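Xyloglucan-specific endo-beta-1,4-glucanase (Uncultured bacterium, PDB 4W88) probably cleaves internal beta-1,4-glucosidic linkages in the backbone of xyloglucan, a plant cell-wall polysaccharide, as a family 5 glycoside hydrolase. Local coordinates at residues T42-V47 and V88-N93; D48-R53 and D94-I99. The protein carries 1 engineered substitution. One frame throughout, in Å; residues are numbered along the deposited sequence.

Interaction 1 (T42-V47 and V88-N93); sequences TTQEIV and VDYAVN
In Gln-44, CG lies anti to the backbone N (chi1 -177°) and the chain then bends at chi2, which folds the amide toward helix 78-92. In Tyr-90, CG lies anti to the carbonyl carbon (chi1 -61°), and the ring runs back across the start of helix 44-53. The two side chains run past one another in opposite senses, the amide plane standing steeply to the ring. The backbone N of Gln-44 sits above the centre of the ring, 3.7 Å from Tyr-90 CE1. Thr-43 C covers the same face nearer the rim. At the root of the Tyr-90 side chain, Val-47 CG2 packs on CB at 3.8 Å.

Gln-44 uses both ends of its amide. NE2 donates to Tyr-90 O at 2.9 Å, from above the carbonyl plane. OE1 accepts an almost straight bond from Asn-93 ND2, also 2.9 Å. Thr-43 caps helix 44-53: its OG1 accepts from Ile-46 N at 3.0 Å. Arg-83 binds both Tyr-90 OH and Thr-42 O, and a water also joins these two oxygens. An alanine in place of Tyr-90 would probably leave this helix start poorly packed and lose the hydroxyl link to Arg-83. With NE2 donating and OE1 accepting, the amide is probably held in one orientation, and the end region of helix 78-92 is tied to the first turn of helix 44-53.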
loop_
_atom_site.group_PDB
_atom_site.type_symbol
_atom_site.label_atom_id
_atom_site.label_comp_id
_atom_site.label_asym_id
_atom_site.label_seq_id
_atom_site.Cartn_x
_atom_site.Cartn_y
_atom_site.Cartn_z
ATOM N N THR A 42 4.681 2.388 -17.776
ATOM C CA THR A 42 4.461 0.973 -17.445
ATOM C C THR A 42 3.956 0.258 -18.700
ATOM O O THR A 42 3.141 0.821 -19.515
ATOM C CB THR A 42 3.438 0.885 -16.299
ATOM O OG1 THR A 42 3.870 1.732 -15.231
ATOM C CG2 THR A 42 3.356 -0.492 -15.759
ATOM N N THR A 43 4.422 -0.967 -18.850
ATOM C CA THR A 43 4.004 -1.810 -19.971
ATOM C C THR A 43 3.489 -3.182 -19.454
ATOM O O THR A 43 3.745 -3.562 -18.286
ATOM C CB THR A 43 5.168 -2.121 -20.866
ATOM O OG1 THR A 43 6.150 -2.828 -20.082
ATOM C CG2 THR A 43 5.723 -0.869 -21.465
ATOM N N GLN A 44 2.746 -3.898 -20.313
ATOM C CA GLN A 44 2.350 -5.266 -20.023
ATOM C C GLN A 44 3.574 -6.145 -19.618
ATOM O O GLN A 44 3.500 -6.920 -18.687
ATOM C CB GLN A 44 1.590 -5.875 -21.200
ATOM C CG GLN A 44 1.069 -7.285 -20.977
ATOM C CD GLN A 44 -0.063 -7.323 -20.027
ATOM O OE1 GLN A 44 -1.153 -6.813 -20.325
ATOM N NE2 GLN A 44 0.154 -7.900 -18.897
ATOM N N GLU A 45 4.700 -5.941 -20.311
ATOM C CA GLU A 45 5.895 -6.694 -20.091
ATOM C C GLU A 45 6.482 -6.444 -18.699
ATOM O O GLU A 45 6.994 -7.386 -18.049
ATOM C CB GLU A 45 6.961 -6.393 -21.142
ATOM C CG GLU A 45 6.613 -6.891 -22.546
ATOM C CD GLU A 45 5.841 -5.903 -23.408
ATOM O OE1 GLU A 45 5.238 -4.914 -22.906
ATOM O OE2 GLU A 45 5.819 -6.093 -24.658
ATOM N N ILE A 46 6.467 -5.188 -18.242
ATOM C CA ILE A 46 6.953 -4.903 -16.888
ATOM C C ILE A 46 6.127 -5.727 -15.869
ATOM O O ILE A 46 6.654 -6.363 -14.961
ATOM C CB ILE A 46 6.903 -3.378 -16.620
ATOM C CG1 ILE A 46 8.088 -2.713 -17.360
ATOM C CG2 ILE A 46 6.997 -3.105 -15.140
ATOM C CD1 ILE A 46 8.021 -1.224 -17.500
ATOM N N VAL A 47 4.807 -5.652 -15.986
ATOM C CA VAL A 47 3.913 -6.339 -15.067
ATOM C C VAL A 47 4.119 -7.854 -15.180
ATOM O O VAL A 47 4.165 -8.560 -14.150
ATOM C CB VAL A 47 2.451 -5.866 -15.274
ATOM C CG1 VAL A 47 1.457 -6.695 -14.485
ATOM C CG2 VAL A 47 2.314 -4.383 -14.906
ATOM N N VAL A 88 -4.092 -1.343 -14.371
ATOM C CA VAL A 88 -4.791 -2.399 -13.616
ATOM C C VAL A 88 -4.973 -3.594 -14.590
ATOM O O VAL A 88 -4.819 -4.764 -14.200
ATOM C CB VAL A 88 -6.123 -1.902 -13.087
ATOM C CG1 VAL A 88 -7.030 -3.008 -12.540
ATOM C CG2 VAL A 88 -5.817 -0.899 -11.948
ATOM N N ASP A 89 -5.423 -3.309 -15.828
ATOM C CA ASP A 89 -5.695 -4.374 -16.780
ATOM C C ASP A 89 -4.477 -5.172 -17.162
ATOM O O ASP A 89 -4.610 -6.384 -17.425
ATOM C CB ASP A 89 -6.321 -3.796 -18.042
ATOM C CG ASP A 89 -7.737 -3.345 -17.860
ATOM O OD1 ASP A 89 -8.375 -3.638 -16.837
ATOM O OD2 ASP A 89 -8.263 -2.815 -18.846
ATOM N N TYR A 90 -3.257 -4.579 -17.161
ATOM C CA TYR A 90 -2.039 -5.402 -17.304
ATOM C C TYR A 90 -1.998 -6.568 -16.277
ATOM O O TYR A 90 -1.695 -7.734 -16.625
ATOM C CB TYR A 90 -0.780 -4.612 -17.147
ATOM C CG TYR A 90 -0.513 -3.478 -18.123
ATOM C CD1 TYR A 90 -0.886 -3.553 -19.454
ATOM C CD2 TYR A 90 0.183 -2.372 -17.710
ATOM C CE1 TYR A 90 -0.646 -2.505 -20.332
ATOM C CE2 TYR A 90 0.439 -1.332 -18.589
ATOM C CZ TYR A 90 -0.005 -1.356 -19.854
ATOM O OH TYR A 90 0.263 -0.307 -20.690
ATOM N N ALA A 91 -2.378 -6.255 -15.045
ATOM C CA ALA A 91 -2.393 -7.215 -13.982
ATOM C C ALA A 91 -3.540 -8.219 -14.142
ATOM O O ALA A 91 -3.374 -9.433 -13.908
ATOM C CB ALA A 91 -2.427 -6.558 -12.638
ATOM N N VAL A 92 -4.707 -7.724 -14.451
ATOM C CA VAL A 92 -5.908 -8.609 -14.744
ATOM C C VAL A 92 -5.583 -9.623 -15.843
ATOM O O VAL A 92 -5.935 -10.781 -15.728
ATOM C CB VAL A 92 -7.181 -7.804 -15.093
ATOM C CG1 VAL A 92 -8.348 -8.725 -15.443
ATOM C CG2 VAL A 92 -7.587 -6.859 -13.932
ATOM N N ASN A 93 -4.865 -9.180 -16.860
ATOM C CA ASN A 93 -4.482 -10.048 -17.985
ATOM C C ASN A 93 -3.650 -11.234 -17.573
ATOM O O ASN A 93 -3.594 -12.219 -18.278
ATOM C CB ASN A 93 -3.733 -9.273 -19.082
ATOM C CG ASN A 93 -4.639 -8.331 -19.858
ATOM O OD1 ASN A 93 -5.854 -8.486 -19.913
ATOM N ND2 ASN A 93 -4.023 -7.324 -20.463
HETATM O O HOH W 1 2.712 1.033 -22.261
#

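Interaction 2 (D48-R53 and D94-I99); sequences DTVNDR and DGMYII
The acidic pair is the closest approach here. Asp-48 OD1 lies 2.5 Å from Asp-94 OD2, and the two carboxylates are turned 30° apart. Two carboxylate oxygens this near probably share a proton held by one of the acids, which would imply a raised pKa for it. Asp-48 OD1 also accepts from Gln-44 NE2, one turn earlier in the helix, which would help offset the negative charge.

Water carries the polar contact of Asn-51. Its OD1 accepts from a water at 2.7 Å, and that water also donates to Asp-94 O. A second water accepts from Asn-51 ND2 and donates to the same carbonyl, at 2.7 Å from Asp-94 O. A third links Asn-51 ND2 to Asp-52 OD1, with a weak bond to Asp-94 OD2.

The van der Waals packing belongs to Met-96, a selenomethionine. Its chain is bent at chi3 (82°), and SE lies 3.9 Å from Asn-51 CB. CE reaches Val-50 CG1 at 4.2 Å. The amide oxygen OD1 of Asn-51 also rests against Met-96 CG, at 3.5 Å.

Gly-95 has positive phi and ends the preceding helix in a Schellman motif, so the chain can turn into strand 97-101. Helix 44-53 packs beside the loop leading into the third strand, as expected in the beta/alpha (TIM) barrel of family 5 glycoside hydrolases.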
loop_
_atom_site.group_PDB
_atom_site.type_symbol
_atom_site.label_atom_id
_atom_site.label_comp_id
_atom_site.label_asym_id
_atom_site.label_seq_id
_atom_site.Cartn_x
_atom_site.Cartn_y
_atom_site.Cartn_z
ATOM N N ASP A 48 4.228 -8.370 -16.409
ATOM C CA ASP A 48 4.517 -9.792 -16.622
ATOM C C ASP A 48 5.745 -10.262 -15.868
ATOM O O ASP A 48 5.800 -11.332 -15.261
ATOM C CB ASP A 48 4.764 -10.139 -18.090
ATOM C CG ASP A 48 3.613 -9.959 -19.017
ATOM O OD1 ASP A 48 2.427 -9.835 -18.609
ATOM O OD2 ASP A 48 3.958 -9.918 -20.259
ATOM N N THR A 49 6.778 -9.436 -15.891
ATOM C CA THR A 49 8.066 -9.813 -15.326
ATOM C C THR A 49 7.956 -9.952 -13.816
ATOM O O THR A 49 8.533 -10.872 -13.200
ATOM C CB THR A 49 9.136 -8.748 -15.705
ATOM O OG1 THR A 49 9.193 -8.597 -17.122
ATOM C CG2 THR A 49 10.496 -9.081 -15.197
ATOM N N VAL A 50 7.229 -9.009 -13.211
ATOM C CA VAL A 50 6.909 -9.087 -11.773
ATOM C C VAL A 50 6.201 -10.424 -11.424
ATOM O O VAL A 50 6.644 -11.174 -10.547
ATOM C CB VAL A 50 6.046 -7.853 -11.354
ATOM C CG1 VAL A 50 5.524 -7.970 -9.928
ATOM C CG2 VAL A 50 6.883 -6.562 -11.512
ATOM N N ASN A 51 5.102 -10.684 -12.123
ATOM C CA ASN A 51 4.318 -11.876 -11.942
ATOM C C ASN A 51 5.178 -13.155 -12.118
ATOM O O ASN A 51 5.131 -14.113 -11.319
ATOM C CB ASN A 51 3.139 -11.938 -12.919
ATOM C CG ASN A 51 2.185 -13.068 -12.594
ATOM O OD1 ASN A 51 1.689 -13.219 -11.440
ATOM N ND2 ASN A 51 1.896 -13.864 -13.616
ATOM N N ASP A 52 5.962 -13.163 -13.177
ATOM C CA ASP A 52 6.725 -14.372 -13.522
ATOM C C ASP A 52 7.754 -14.740 -12.459
ATOM O O ASP A 52 8.115 -15.940 -12.289
ATOM C CB ASP A 52 7.427 -14.175 -14.860
ATOM C CG ASP A 52 6.476 -14.153 -16.067
ATOM O OD1 ASP A 52 5.311 -14.646 -15.994
ATOM O OD2 ASP A 52 6.996 -13.676 -17.142
ATOM N N ARG A 53 8.227 -13.722 -11.725
ATOM C CA ARG A 53 9.325 -13.966 -10.738
ATOM C C ARG A 53 8.698 -14.558 -9.515
ATOM O O ARG A 53 9.389 -15.060 -8.642
ATOM C CB ARG A 53 10.038 -12.638 -10.393
ATOM C CG ARG A 53 11.372 -12.732 -9.657
ATOM C CD ARG A 53 12.454 -13.452 -10.491
ATOM N NE ARG A 53 13.784 -13.171 -10.006
ATOM C CZ ARG A 53 14.346 -13.799 -9.027
ATOM N NH1 ARG A 53 13.729 -14.763 -8.366
ATOM N NH2 ARG A 53 15.518 -13.392 -8.630
ATOM N N ASP A 94 -2.973 -11.078 -16.455
ATOM C CA ASP A 94 -2.086 -12.088 -15.917
ATOM C C ASP A 94 -2.666 -12.837 -14.709
ATOM O O ASP A 94 -1.982 -13.640 -14.052
ATOM C CB ASP A 94 -0.720 -11.490 -15.544
ATOM C CG ASP A 94 0.080 -10.948 -16.736
ATOM O OD1 ASP A 94 -0.413 -10.971 -17.861
ATOM O OD2 ASP A 94 1.266 -10.479 -16.482
ATOM N N GLY A 95 -3.889 -12.550 -14.377
ATOM C CA GLY A 95 -4.579 -13.248 -13.277
ATOM C C GLY A 95 -4.088 -12.919 -11.887
ATOM O O GLY A 95 -4.197 -13.729 -10.926
HETATM N N MSE A 96 -3.554 -11.720 -11.767
HETATM C CA MSE A 96 -2.910 -11.259 -10.515
HETATM C C MSE A 96 -3.927 -10.726 -9.516
HETATM O O MSE A 96 -5.035 -10.310 -9.889
HETATM C CB MSE A 96 -1.892 -10.164 -10.825
HETATM C CG MSE A 96 -0.746 -10.686 -11.659
HETATM SE SE MSE A 96 0.485 -9.250 -12.160
HETATM C CE MSE A 96 1.537 -9.158 -10.550
ATOM N N TYR A 97 -3.547 -10.810 -8.222
ATOM C CA TYR A 97 -4.208 -10.082 -7.149
ATOM C C TYR A 97 -3.716 -8.645 -7.225
ATOM O O TYR A 97 -2.521 -8.403 -7.451
ATOM C CB TYR A 97 -3.954 -10.767 -5.794
ATOM C CG TYR A 97 -4.616 -12.135 -5.773
ATOM C CD1 TYR A 97 -3.994 -13.287 -6.342
ATOM C CD2 TYR A 97 -5.901 -12.244 -5.337
ATOM C CE1 TYR A 97 -4.692 -14.469 -6.433
ATOM C CE2 TYR A 97 -6.587 -13.429 -5.369
ATOM C CZ TYR A 97 -6.004 -14.523 -5.922
ATOM O OH TYR A 97 -6.791 -15.661 -5.994
ATOM N N ILE A 98 -4.609 -7.701 -6.955
ATOM C CA ILE A 98 -4.332 -6.305 -7.231
ATOM C C ILE A 98 -4.818 -5.429 -6.088
ATOM O O ILE A 98 -5.968 -5.623 -5.636
ATOM C CB ILE A 98 -5.016 -5.823 -8.531
ATOM C CG1 ILE A 98 -4.685 -6.772 -9.676
ATOM C CG2 ILE A 98 -4.598 -4.382 -8.855
ATOM C CD1 ILE A 98 -5.591 -6.633 -10.893
ATOM N N ILE A 99 -4.038 -4.441 -5.726
ATOM C CA ILE A 99 -4.536 -3.368 -4.895
ATOM C C ILE A 99 -4.409 -2.072 -5.623
ATOM O O ILE A 99 -3.342 -1.709 -6.041
ATOM C CB ILE A 99 -3.813 -3.270 -3.528
ATOM C CG1 ILE A 99 -3.987 -4.552 -2.706
ATOM C CG2 ILE A 99 -4.201 -2.005 -2.788
ATOM C CD1 ILE A 99 -3.097 -4.554 -1.442
HETATM O O HOH W 2 3.056 -13.362 -16.171
HETATM O O HOH W 3 -0.731 -14.506 -11.352
HETATM O O HOH W 4 -0.332 -15.806 -14.317
#

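How the interactions relate
Interactions 1 and 2 are successive parts of one seam, with centres about 8 Å apart. Helix 44-53 gives one side of both. The other side runs from the end of helix 78-92 through the turn into strand 97-101. At that turn Ala-91 O and Met-96 N are 3.1 Å apart, a probable hydrogen bond. Val-47 CG1 of interaction 1 packs on Met-96 SE of interaction 2 at 3.6 Å. Gln-44 NE2 also packs 3.3 Å from Asp-94 OD1, so the polar groups of the two contacts are neighbours. The glycan pocket, with Glu-149, Trp-159 and Tyr-228 among its residues, involves none of the four segments. Together the contacts join the first two barrel helices and the loop into the third strand.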